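PDB 3EBR: ChrR-like cupin domain-containing protein from Ralstonia eutropha JMP134, which is of unknown function but has a ChrR-like cupin beta-barrel, a fold that in many relatives binds a metal ion. Local coordinates for residues 17-25 and 137-145. Sequence-based numbering, arbitrary orientation.
Sequences TPWMPFAPY and MDRYLNYCK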
ATOM      1  N   THR A  17      16.956  13.339 -14.100  1.00 46.74           N
ATOM      2  CA  THR A  17      15.910  14.073 -13.421  1.00 45.28           C
ATOM      3  C   THR A  17      16.697  15.202 -12.713  1.00 44.76           C
ATOM      4  O   THR A  17      17.658  14.913 -11.990  1.00 45.39           O
ATOM      5  CB  THR A  17      15.075  13.187 -12.489  1.00 44.45           C
ATOM      6  OG1 THR A  17      14.153  14.018 -11.779  1.00 46.15           O
ATOM      7  CG2 THR A  17      15.943  12.424 -11.496  1.00 42.91           C
ATOM      8  N   PRO A  18      16.325  16.482 -12.934  1.00 43.90           N
ATOM      9  CA  PRO A  18      17.138  17.539 -12.317  1.00 42.51           C
ATOM     10  C   PRO A  18      16.912  17.848 -10.833  1.00 42.34           C
ATOM     11  O   PRO A  18      15.821  17.616 -10.304  1.00 42.12           O
ATOM     12  CB  PRO A  18      16.728  18.785 -13.126  1.00 42.42           C
ATOM     13  CG  PRO A  18      15.350  18.547 -13.511  1.00 41.83           C
ATOM     14  CD  PRO A  18      15.209  17.059 -13.717  1.00 43.51           C
ATOM     15  N   TRP A  19      17.983  18.336 -10.186  1.00 42.60           N
ATOM     16  CA  TRP A  19      17.931  18.833  -8.823  1.00 40.78           C
ATOM     17  C   TRP A  19      17.260  20.162  -9.035  1.00 39.61           C
ATOM     18  O   TRP A  19      17.608  20.861  -9.989  1.00 38.83           O
ATOM     19  CB  TRP A  19      19.283  19.083  -8.163  1.00 40.96           C
ATOM     20  CG  TRP A  19      19.936  17.925  -7.538  1.00 41.33           C
ATOM     21  CD1 TRP A  19      20.997  17.219  -8.004  1.00 39.83           C
ATOM     22  CD2 TRP A  19      19.589  17.354  -6.272  1.00 44.09           C
ATOM     23  NE1 TRP A  19      21.340  16.232  -7.104  1.00 40.83           N
ATOM     24  CE2 TRP A  19      20.490  16.293  -6.029  1.00 43.78           C
ATOM     25  CE3 TRP A  19      18.597  17.639  -5.314  1.00 43.34           C
ATOM     26  CZ2 TRP A  19      20.418  15.493  -4.872  1.00 43.84           C
ATOM     27  CZ3 TRP A  19      18.527  16.851  -4.159  1.00 42.77           C
ATOM     28  CH2 TRP A  19      19.438  15.789  -3.948  1.00 43.30           C
HETATM   29  N   MSE A  20      16.324  20.524  -8.172  1.00 40.02           N
HETATM   30  CA  MSE A  20      15.616  21.792  -8.314  1.00 39.84           C
HETATM   31  C   MSE A  20      15.243  22.386  -6.963  1.00 40.84           C
HETATM   32  O   MSE A  20      14.976  21.634  -6.032  1.00 41.32           O
HETATM   33  CB  MSE A  20      14.367  21.588  -9.167  1.00 40.65           C
HETATM   34  CG  MSE A  20      13.342  20.564  -8.622  1.00 37.13           C
HETATM   35 SE   MSE A  20      11.825  20.315  -9.800  0.75 36.16          SE
HETATM   36  CE  MSE A  20      11.394  21.908  -9.844  1.00 42.61           C
ATOM     37  N   PRO A  21      15.195  23.727  -6.864  1.00 41.72           N
ATOM     38  CA  PRO A  21      14.844  24.356  -5.594  1.00 42.66           C
ATOM     39  C   PRO A  21      13.391  24.087  -5.255  1.00 43.70           C
ATOM     40  O   PRO A  21      12.558  23.985  -6.165  1.00 43.38           O
ATOM     41  CB  PRO A  21      15.072  25.844  -5.854  1.00 41.95           C
ATOM     42  CG  PRO A  21      15.060  25.992  -7.307  1.00 43.04           C
ATOM     43  CD  PRO A  21      15.436  24.725  -7.923  1.00 42.80           C
ATOM     44  N   PHE A  22      13.085  24.012  -3.959  1.00 44.57           N
ATOM     45  CA  PHE A  22      11.735  23.728  -3.481  1.00 44.92           C
ATOM     46  C   PHE A  22      10.941  25.062  -3.542  1.00 44.85           C
ATOM     47  O   PHE A  22      10.575  25.648  -2.518  1.00 45.25           O
ATOM     48  CB  PHE A  22      11.805  23.075  -2.082  1.00 45.50           C
ATOM     49  CG  PHE A  22      10.625  22.186  -1.755  1.00 46.00           C
ATOM     50  CD1 PHE A  22       9.411  22.717  -1.342  1.00 46.14           C
ATOM     51  CD2 PHE A  22      10.748  20.796  -1.844  1.00 47.76           C
ATOM     52  CE1 PHE A  22       8.327  21.880  -1.043  1.00 46.90           C
ATOM     53  CE2 PHE A  22       9.680  19.956  -1.540  1.00 48.48           C
ATOM     54  CZ  PHE A  22       8.464  20.501  -1.143  1.00 45.95           C
ATOM     55  N   ALA A  23      10.662  25.507  -4.774  1.00 44.47           N
ATOM     56  CA  ALA A  23       9.987  26.769  -5.058  1.00 44.01           C
ATOM     57  C   ALA A  23       8.481  26.652  -4.858  1.00 45.37           C
ATOM     58  O   ALA A  23       7.923  25.589  -5.116  1.00 46.27           O
ATOM     59  CB  ALA A  23      10.280  27.204  -6.479  1.00 42.46           C
ATOM     60  N   PRO A  24       7.798  27.749  -4.461  1.00 45.96           N
ATOM     61  CA  PRO A  24       8.263  29.111  -4.183  1.00 45.87           C
ATOM     62  C   PRO A  24       8.635  29.374  -2.707  1.00 45.32           C
ATOM     63  O   PRO A  24       8.831  30.534  -2.335  1.00 45.46           O
ATOM     64  CB  PRO A  24       7.038  29.940  -4.592  1.00 46.09           C
ATOM     65  CG  PRO A  24       5.881  29.099  -4.146  1.00 45.76           C
ATOM     66  CD  PRO A  24       6.341  27.651  -4.220  1.00 47.12           C
ATOM     67  N   TYR A  25       8.837  28.324  -1.908  1.00 45.02           N
ATOM     68  CA  TYR A  25       9.109  28.474  -0.475  1.00 45.01           C
ATOM     69  C   TYR A  25      10.566  28.671  -0.123  1.00 44.52           C
ATOM     70  O   TYR A  25      10.868  29.527   0.707  1.00 45.33           O
ATOM     71  CB  TYR A  25       8.606  27.251   0.294  1.00 45.39           C
ATOM     72  CG  TYR A  25       7.169  26.898  -0.005  1.00 47.30           C
ATOM     73  CD1 TYR A  25       6.119  27.732   0.410  1.00 44.00           C
ATOM     74  CD2 TYR A  25       6.852  25.714  -0.672  1.00 44.06           C
ATOM     75  CE1 TYR A  25       4.785  27.396   0.138  1.00 42.94           C
ATOM     76  CE2 TYR A  25       5.538  25.376  -0.941  1.00 47.36           C
ATOM     77  CZ  TYR A  25       4.506  26.213  -0.539  1.00 44.77           C
ATOM     78  OH  TYR A  25       3.213  25.839  -0.817  1.00 46.63           O
HETATM   79  N   MSE A 137       4.253  17.473  -9.080  1.00 42.36           N
HETATM   80  CA  MSE A 137       4.191  17.419 -10.531  1.00 43.28           C
HETATM   81  C   MSE A 137       4.245  18.826 -11.133  1.00 43.97           C
HETATM   82  O   MSE A 137       4.940  19.019 -12.134  1.00 44.04           O
HETATM   83  CB  MSE A 137       2.910  16.689 -10.980  1.00 44.05           C
HETATM   84  CG  MSE A 137       2.760  16.455 -12.477  1.00 44.42           C
HETATM   85 SE   MSE A 137       4.117  15.256 -13.172  0.75 44.46          SE
HETATM   86  CE  MSE A 137       3.384  13.529 -12.474  1.00 45.88           C
ATOM     87  N   ASP A 138       3.499  19.777 -10.548  1.00 45.22           N
ATOM     88  CA  ASP A 138       3.487  21.177 -11.008  1.00 46.46           C
ATOM     89  C   ASP A 138       4.890  21.749 -10.963  1.00 45.80           C
ATOM     90  O   ASP A 138       5.330  22.329 -11.943  1.00 46.56           O
ATOM     91  CB  ASP A 138       2.546  22.087 -10.182  1.00 48.19           C
ATOM     92  CG  ASP A 138       1.047  21.852 -10.460  1.00 53.54           C
ATOM     93  OD1 ASP A 138       0.666  21.068 -11.362  1.00 57.72           O
ATOM     94  OD2 ASP A 138       0.230  22.495  -9.763  1.00 61.53           O
ATOM     95  N   ARG A 139       5.585  21.552  -9.845  1.00 44.31           N
ATOM     96  CA  ARG A 139       6.962  22.028  -9.680  1.00 43.82           C
ATOM     97  C   ARG A 139       7.913  21.361 -10.696  1.00 43.29           C
ATOM     98  O   ARG A 139       8.680  22.059 -11.351  1.00 42.79           O
ATOM     99  CB  ARG A 139       7.415  21.810  -8.232  1.00 44.32           C
ATOM    100  CG  ARG A 139       8.854  22.196  -7.905  1.00 42.03           C
ATOM    101  CD  ARG A 139       9.346  22.005  -6.481  1.00 43.54           C
ATOM    102  NE  ARG A 139       8.568  22.701  -5.459  1.00 44.12           N
ATOM    103  CZ  ARG A 139       7.462  22.243  -4.867  1.00 44.31           C
ATOM    104  NH1 ARG A 139       6.912  21.065  -5.175  1.00 47.53           N
ATOM    105  NH2 ARG A 139       6.872  22.995  -3.952  1.00 50.78           N
ATOM    106  N   TYR A 140       7.831  20.034 -10.827  1.00 44.01           N
ATOM    107  CA  TYR A 140       8.663  19.279 -11.782  1.00 43.80           C
ATOM    108  C   TYR A 140       8.443  19.771 -13.221  1.00 43.61           C
ATOM    109  O   TYR A 140       9.408  20.095 -13.910  1.00 44.53           O
ATOM    110  CB  TYR A 140       8.420  17.762 -11.657  1.00 44.10           C
ATOM    111  CG  TYR A 140       9.179  16.954 -12.691  1.00 45.03           C
ATOM    112  CD1 TYR A 140      10.551  16.719 -12.553  1.00 44.38           C
ATOM    113  CD2 TYR A 140       8.526  16.426 -13.812  1.00 41.44           C
ATOM    114  CE1 TYR A 140      11.259  15.986 -13.515  1.00 45.00           C
ATOM    115  CE2 TYR A 140       9.225  15.697 -14.778  1.00 43.05           C
ATOM    116  CZ  TYR A 140      10.589  15.473 -14.622  1.00 43.72           C
ATOM    117  OH  TYR A 140      11.282  14.755 -15.574  1.00 42.82           O
ATOM    118  N   LEU A 141       7.183  19.865 -13.639  1.00 43.21           N
ATOM    119  CA  LEU A 141       6.836  20.354 -14.986  1.00 42.94           C
ATOM    120  C   LEU A 141       7.128  21.860 -15.178  1.00 43.55           C
ATOM    121  O   LEU A 141       7.492  22.247 -16.286  1.00 45.70           O
ATOM    122  CB  LEU A 141       5.373  20.029 -15.332  1.00 42.81           C
ATOM    123  CG  LEU A 141       4.973  18.547 -15.432  1.00 38.52           C
ATOM    124  CD1 LEU A 141       3.468  18.421 -15.586  1.00 29.27           C
ATOM    125  CD2 LEU A 141       5.694  17.839 -16.575  1.00 35.02           C
ATOM    126  N   ASN A 142       6.950  22.696 -14.142  1.00 44.55           N
ATOM    127  CA  ASN A 142       7.256  24.155 -14.231  1.00 45.97           C
ATOM    128  C   ASN A 142       8.760  24.434 -14.423  1.00 45.55           C
ATOM    129  O   ASN A 142       9.115  25.333 -15.183  1.00 45.42           O
ATOM    130  CB  ASN A 142       6.732  24.970 -13.019  1.00 47.18           C
ATOM    131  CG  ASN A 142       5.195  25.143 -12.996  1.00 51.05           C
ATOM    132  OD1 ASN A 142       4.515  25.099 -14.024  1.00 55.89           O
ATOM    133  ND2 ASN A 142       4.658  25.353 -11.796  1.00 54.65           N
ATOM    134  N   TYR A 143       9.618  23.685 -13.721  1.00 45.28           N
ATOM    135  CA  TYR A 143      11.085  23.815 -13.851  1.00 45.80           C
ATOM    136  C   TYR A 143      11.546  23.340 -15.215  1.00 47.01           C
ATOM    137  O   TYR A 143      12.414  23.977 -15.819  1.00 48.12           O
ATOM    138  CB  TYR A 143      11.799  23.029 -12.756  1.00 45.79           C
ATOM    139  CG  TYR A 143      13.323  22.986 -12.784  1.00 45.19           C
ATOM    140  CD1 TYR A 143      14.013  22.055 -13.574  1.00 47.06           C
ATOM    141  CD2 TYR A 143      14.080  23.827 -11.969  1.00 47.42           C
ATOM    142  CE1 TYR A 143      15.413  22.008 -13.594  1.00 47.00           C
ATOM    143  CE2 TYR A 143      15.484  23.783 -11.979  1.00 47.77           C
ATOM    144  CZ  TYR A 143      16.140  22.874 -12.794  1.00 47.13           C
ATOM    145  OH  TYR A 143      17.515  22.830 -12.805  1.00 47.15           O
ATOM    146  N   CYS A 144      11.020  22.192 -15.651  1.00 47.19           N
ATOM    147  CA  CYS A 144      11.339  21.631 -16.971  1.00 47.24           C
ATOM    148  C   CYS A 144      10.968  22.594 -18.095  1.00 45.75           C
ATOM    149  O   CYS A 144      11.791  22.825 -18.972  1.00 45.44           O
ATOM    150  CB  CYS A 144      10.653  20.270 -17.195  1.00 47.73           C
ATOM    151  SG  CYS A 144      11.360  18.906 -16.233  1.00 52.65           S
ATOM    152  N   LYS A 145       9.746  23.141 -18.047  1.00 45.03           N
ATOM    153  CA  LYS A 145       9.259  24.109 -19.057  1.00 44.67           C
ATOM    154  C   LYS A 145      10.008  25.442 -18.992  1.00 44.49           C
ATOM    155  O   LYS A 145      10.160  26.088 -20.025  1.00 45.63           O
ATOM    156  CB  LYS A 145       7.753  24.362 -18.924  1.00 44.61           C
TER
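The backbone oxygen A23 O is gripped twice by the side chain of R139. R139 NE donates to A23 O at 3.0 Å, in the carbonyl plane and on a lone pair, although the oxygen lies 28° out of the guanidinium plane; the second bond, from NH2 to the same oxygen, is weak. The R139 chain leaves the helix extended, then bends at its third torsion (chi3 -57°), which brings the guanidinium to the A23 carbonyl. There the F22 ring lies over one face of the group as a cation-pi pair, with CZ of R139 4.1 Å from the ring centroid and the two planes 31° apart. NH1 is engaged outside the contact by a salt bridge to E131 and a weak hydrogen bond to Y33, so the loop, the helix and strand 127-131 meet at one cation.

Further along the helix, Y143 takes the apolar share. With CG anti to the backbone N, its ring lies against M20 and P18, and CB of selenomethionine M20 sits over one face, 3.9 Å from the centroid, as a CH-pi contact. SE of M20 approaches that ring obliquely, a Met-aromatic contact at 4.9 Å from the centroid. P18 packs alongside, its CG 3.5 Å from CE1 of Y143, while its CD meets CE1 of Y140 at 4.1 Å. The Y140 hydroxyl is hydrogen-bonded to the backbone N of K152, and H147 stacks on the Y143 ring.

The backbone of M20 pairs with V31, and F22, centre of an inverse gamma turn, with V29. The contact therefore docks the C-terminal helix 133-146 against strand 20-21, outermost in its sheet within this chain, and its following loop, at the margin of the two antiparallel sheets of the cupin beta-barrel (jelly roll).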